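Local atomic coordinates of ribonuclease (Nicotiana glutinosa, PDB entry 1IYB), a protein that probably cleaves RNA as a ribonuclease of the T2 family and binds guanosine monophosphate in a guanine-binding site. Residues W17-Y30 with K198-F208. Sequence-based numbering, arbitrary orientation.
Sequences WPGSYCDTKQSCCY and KCGSSIEFPTF. With 5GP (guanosine-5'-monophosphate), chain C.
The ring of C-terminal Phe208 lies across Pro18, at the start of helix 18-21. Pro18 CB sits over the centre of one face, 3.6 Å from the ring centroid, a CH-pi contact. With CG trans to the backbone N (chi1 179°), the Phe208 ring reaches past Gly19 toward Tyr30. There Tyr30 CE1 comes within 3.6 Å of Phe208 CZ. A water joins Tyr30 OH to the terminal carboxylate at OXT, which also forms a salt bridge with Lys35.

Trp17, at the N-cap position, meets the chain just before that terminus. Phe205 turns its edge to the indole, an edge-to-face pair with planes at 63°; its CE1 is 3.6 Å from Trp17 CE2. Trp17 NE1 donates to Pro206 O at 2.8 Å, with a moderately bent N-H...O angle of 149°. With an alanine in place of Trp17, Pro206 O would probably lose this donor and a gap would be likely to open beside the Phe205 edge.

Gly19 CA lies 4.3 Å from Phe208 CA; a CB on Gly19 would clash with Pro206 O and Thr207 O. A second water donates to both Gly19 O and Thr207 O. Pro206 CG packs 3.2 Å from Ser20 OG, which is hydrogen-bonded to Leu174 O of strand 172-182.

The next residue, Tyr21, lays a ring face over the guanine, with CE1 3.5 Å from N1 of guanosine-5'-monophosphate. The C-terminal tail thus packs against the short helix that carries Tyr21, one of the residues lining the guanine-binding site in a T2-family ribonuclease.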
# COMPACT_ATOMS: atom_id res chain seq x y z
N TRP A 17 9.87 -13.30 14.34
CA TRP A 17 10.92 -13.81 15.22
C TRP A 17 11.91 -12.67 15.43
O TRP A 17 12.57 -12.23 14.49
CB TRP A 17 11.63 -15.01 14.59
CG TRP A 17 12.75 -15.49 15.45
CD1 TRP A 17 14.08 -15.52 15.13
CD2 TRP A 17 12.65 -15.94 16.80
NE1 TRP A 17 14.81 -15.96 16.21
CE2 TRP A 17 13.96 -16.22 17.25
CE3 TRP A 17 11.57 -16.14 17.69
CZ2 TRP A 17 14.23 -16.68 18.55
CZ3 TRP A 17 11.84 -16.59 18.98
CH2 TRP A 17 13.16 -16.86 19.39
N PRO A 18 12.03 -12.17 16.67
CA PRO A 18 12.97 -11.07 16.93
C PRO A 18 14.41 -11.33 16.50
O PRO A 18 15.11 -10.41 16.06
CB PRO A 18 12.82 -10.83 18.43
CG PRO A 18 12.32 -12.15 18.96
CD PRO A 18 11.34 -12.58 17.90
N GLY A 19 14.86 -12.57 16.61
CA GLY A 19 16.23 -12.88 16.22
C GLY A 19 16.51 -12.64 14.75
O GLY A 19 17.65 -12.40 14.36
N SER A 20 15.46 -12.69 13.92
CA SER A 20 15.61 -12.48 12.48
C SER A 20 15.34 -11.04 12.07
O SER A 20 15.72 -10.61 10.98
CB SER A 20 14.68 -13.42 11.72
OG SER A 20 15.12 -14.76 11.84
N TYR A 21 14.67 -10.29 12.93
CA TYR A 21 14.41 -8.89 12.62
C TYR A 21 15.64 -8.08 13.01
O TYR A 21 15.92 -7.03 12.43
CB TYR A 21 13.20 -8.38 13.42
CG TYR A 21 12.79 -6.96 13.05
CD1 TYR A 21 11.87 -6.73 12.03
CD2 TYR A 21 13.32 -5.86 13.72
CE1 TYR A 21 11.49 -5.44 11.68
CE2 TYR A 21 12.95 -4.56 13.38
CZ TYR A 21 12.03 -4.36 12.36
OH TYR A 21 11.64 -3.09 12.02
N CYS A 22 16.37 -8.58 13.99
CA CYS A 22 17.54 -7.88 14.53
C CYS A 22 18.94 -8.27 14.06
O CYS A 22 19.92 -7.69 14.54
CB CYS A 22 17.51 -7.97 16.05
SG CYS A 22 16.28 -6.89 16.85
N ASP A 23 19.07 -9.22 13.14
CA ASP A 23 20.40 -9.62 12.69
C ASP A 23 20.67 -9.33 11.22
O ASP A 23 21.49 -10.00 10.59
CB ASP A 23 20.61 -11.11 12.98
CG ASP A 23 19.72 -11.99 12.14
OD1 ASP A 23 18.78 -11.46 11.52
OD2 ASP A 23 19.95 -13.22 12.11
N THR A 24 19.99 -8.33 10.67
CA THR A 24 20.19 -7.97 9.27
C THR A 24 21.15 -6.79 9.19
O THR A 24 21.71 -6.36 10.21
CB THR A 24 18.87 -7.56 8.59
OG1 THR A 24 18.45 -6.29 9.08
CG2 THR A 24 17.79 -8.60 8.87
N LYS A 25 21.35 -6.25 7.99
CA LYS A 25 22.24 -5.12 7.80
C LYS A 25 21.61 -3.84 8.36
O LYS A 25 22.31 -2.86 8.62
CB LYS A 25 22.56 -4.93 6.32
CG LYS A 25 23.33 -6.09 5.71
CD LYS A 25 23.71 -5.81 4.26
CE LYS A 25 24.51 -6.95 3.66
NZ LYS A 25 25.76 -7.22 4.43
N GLN A 26 20.29 -3.85 8.53
CA GLN A 26 19.58 -2.69 9.06
C GLN A 26 19.58 -2.75 10.58
O GLN A 26 19.75 -3.82 11.17
CB GLN A 26 18.14 -2.67 8.55
CG GLN A 26 18.00 -2.74 7.04
CD GLN A 26 16.57 -2.59 6.59
OE1 GLN A 26 15.98 -1.51 6.70
NE2 GLN A 26 15.99 -3.67 6.08
N SER A 27 19.38 -1.61 11.22
CA SER A 27 19.36 -1.55 12.67
C SER A 27 18.00 -1.89 13.26
O SER A 27 16.97 -1.69 12.62
CB SER A 27 19.77 -0.16 13.16
OG SER A 27 18.80 0.81 12.79
N CYS A 28 18.02 -2.41 14.48
CA CYS A 28 16.81 -2.74 15.22
C CYS A 28 17.11 -2.17 16.60
O CYS A 28 18.27 -2.04 16.98
CB CYS A 28 16.59 -4.26 15.28
SG CYS A 28 17.20 -5.08 16.80
N CYS A 29 16.06 -1.80 17.34
CA CYS A 29 16.21 -1.24 18.68
C CYS A 29 15.23 -1.89 19.63
O CYS A 29 14.06 -2.07 19.29
CB CYS A 29 15.94 0.27 18.65
SG CYS A 29 17.29 1.27 17.93
N TYR A 30 15.69 -2.26 20.82
CA TYR A 30 14.80 -2.86 21.80
C TYR A 30 13.89 -1.78 22.36
O TYR A 30 14.23 -0.60 22.35
CB TYR A 30 15.59 -3.47 22.97
CG TYR A 30 16.57 -4.57 22.61
CD1 TYR A 30 16.37 -5.38 21.49
CD2 TYR A 30 17.67 -4.82 23.42
CE1 TYR A 30 17.26 -6.42 21.19
CE2 TYR A 30 18.55 -5.85 23.14
CZ TYR A 30 18.34 -6.65 22.02
OH TYR A 30 19.23 -7.67 21.75
N LYS A 198 9.97 -16.79 0.07
CA LYS A 198 11.37 -16.45 -0.17
C LYS A 198 12.30 -17.28 0.70
O LYS A 198 13.36 -16.81 1.12
CB LYS A 198 11.62 -14.96 0.09
CG LYS A 198 10.88 -14.01 -0.85
CD LYS A 198 11.24 -12.56 -0.55
CE LYS A 198 10.53 -11.61 -1.50
NZ LYS A 198 10.86 -10.18 -1.22
N CYS A 199 11.91 -18.52 0.98
CA CYS A 199 12.71 -19.41 1.81
C CYS A 199 13.45 -20.47 1.01
O CYS A 199 12.99 -20.89 -0.05
CB CYS A 199 11.83 -20.14 2.82
SG CYS A 199 10.99 -19.13 4.08
N GLY A 200 14.58 -20.92 1.54
CA GLY A 200 15.33 -21.97 0.89
C GLY A 200 14.81 -23.28 1.46
O GLY A 200 13.99 -23.27 2.37
N SER A 201 15.28 -24.41 0.94
CA SER A 201 14.84 -25.71 1.43
C SER A 201 15.19 -25.87 2.91
O SER A 201 14.46 -26.50 3.67
CB SER A 201 15.49 -26.83 0.62
OG SER A 201 16.91 -26.74 0.66
N SER A 202 16.32 -25.29 3.31
CA SER A 202 16.77 -25.33 4.70
C SER A 202 17.04 -23.89 5.13
O SER A 202 17.67 -23.13 4.39
CB SER A 202 18.04 -26.17 4.84
OG SER A 202 19.13 -25.57 4.17
N ILE A 203 16.56 -23.52 6.31
CA ILE A 203 16.74 -22.17 6.82
C ILE A 203 17.22 -22.10 8.26
O ILE A 203 16.98 -23.00 9.06
CB ILE A 203 15.42 -21.37 6.71
CG1 ILE A 203 14.32 -22.06 7.51
CG2 ILE A 203 15.02 -21.23 5.25
CD1 ILE A 203 12.97 -21.35 7.48
N GLU A 204 17.89 -21.00 8.59
CA GLU A 204 18.41 -20.79 9.93
C GLU A 204 17.35 -20.25 10.88
O GLU A 204 16.46 -19.51 10.48
CB GLU A 204 19.59 -19.81 9.90
CG GLU A 204 20.01 -19.32 11.28
CD GLU A 204 20.97 -18.15 11.25
OE1 GLU A 204 20.71 -17.17 10.51
OE2 GLU A 204 21.99 -18.21 11.96
N PHE A 205 17.45 -20.64 12.15
CA PHE A 205 16.55 -20.18 13.20
C PHE A 205 17.53 -19.54 14.18
O PHE A 205 17.97 -20.17 15.14
CB PHE A 205 15.82 -21.37 13.84
CG PHE A 205 14.66 -20.99 14.74
CD1 PHE A 205 14.21 -19.68 14.82
CD2 PHE A 205 14.01 -21.97 15.49
CE1 PHE A 205 13.12 -19.34 15.65
CE2 PHE A 205 12.93 -21.65 16.32
CZ PHE A 205 12.49 -20.33 16.39
N PRO A 206 17.90 -18.27 13.94
CA PRO A 206 18.85 -17.52 14.77
C PRO A 206 18.47 -17.30 16.22
O PRO A 206 17.31 -17.14 16.56
CB PRO A 206 19.01 -16.21 14.01
CG PRO A 206 17.66 -16.00 13.44
CD PRO A 206 17.30 -17.39 12.92
N THR A 207 19.49 -17.29 17.08
CA THR A 207 19.27 -17.06 18.50
C THR A 207 18.92 -15.58 18.65
O THR A 207 19.21 -14.78 17.77
CB THR A 207 20.56 -17.31 19.31
OG1 THR A 207 21.54 -16.34 18.94
CG2 THR A 207 21.11 -18.70 19.02
N PHE A 208 18.29 -15.23 19.76
CA PHE A 208 17.96 -13.84 20.02
C PHE A 208 18.47 -13.49 21.41
O PHE A 208 18.05 -14.16 22.37
CB PHE A 208 16.45 -13.59 19.95
CG PHE A 208 16.06 -12.17 20.24
CD1 PHE A 208 16.56 -11.13 19.46
CD2 PHE A 208 15.22 -11.86 21.31
CE1 PHE A 208 16.23 -9.80 19.74
CE2 PHE A 208 14.89 -10.53 21.60
CZ PHE A 208 15.39 -9.51 20.81
OXT PHE A 208 19.31 -12.56 21.51
P 5GP C . 2.72 -4.08 7.79
O1P 5GP C . 1.97 -3.82 6.55
O2P 5GP C . 1.81 -4.38 8.96
O3P 5GP C . 3.76 -5.23 7.57
O5' 5GP C . 3.64 -2.80 8.25
C5' 5GP C . 4.61 -2.91 9.36
C4' 5GP C . 5.39 -1.61 9.65
O4' 5GP C . 5.39 -1.45 11.14
C3' 5GP C . 6.88 -1.53 9.30
O3' 5GP C . 7.13 -1.13 7.96
C2' 5GP C . 7.45 -0.51 10.30
O2' 5GP C . 7.34 0.85 9.82
C1' 5GP C . 6.63 -0.76 11.55
N9 5GP C . 7.26 -1.44 12.72
C8 5GP C . 7.50 -0.95 13.99
N7 5GP C . 7.98 -1.82 14.85
C5 5GP C . 8.06 -2.99 14.07
C6 5GP C . 8.51 -4.30 14.45
O6 5GP C . 8.93 -4.67 15.55
N1 5GP C . 8.44 -5.22 13.37
C2 5GP C . 7.98 -4.89 12.09
N2 5GP C . 7.99 -5.92 11.22
N3 5GP C . 7.55 -3.67 11.73
C4 5GP C . 7.62 -2.77 12.77
O HOH W 1 19.94 -13.09 15.81
O HOH W 2 19.90 -9.81 19.98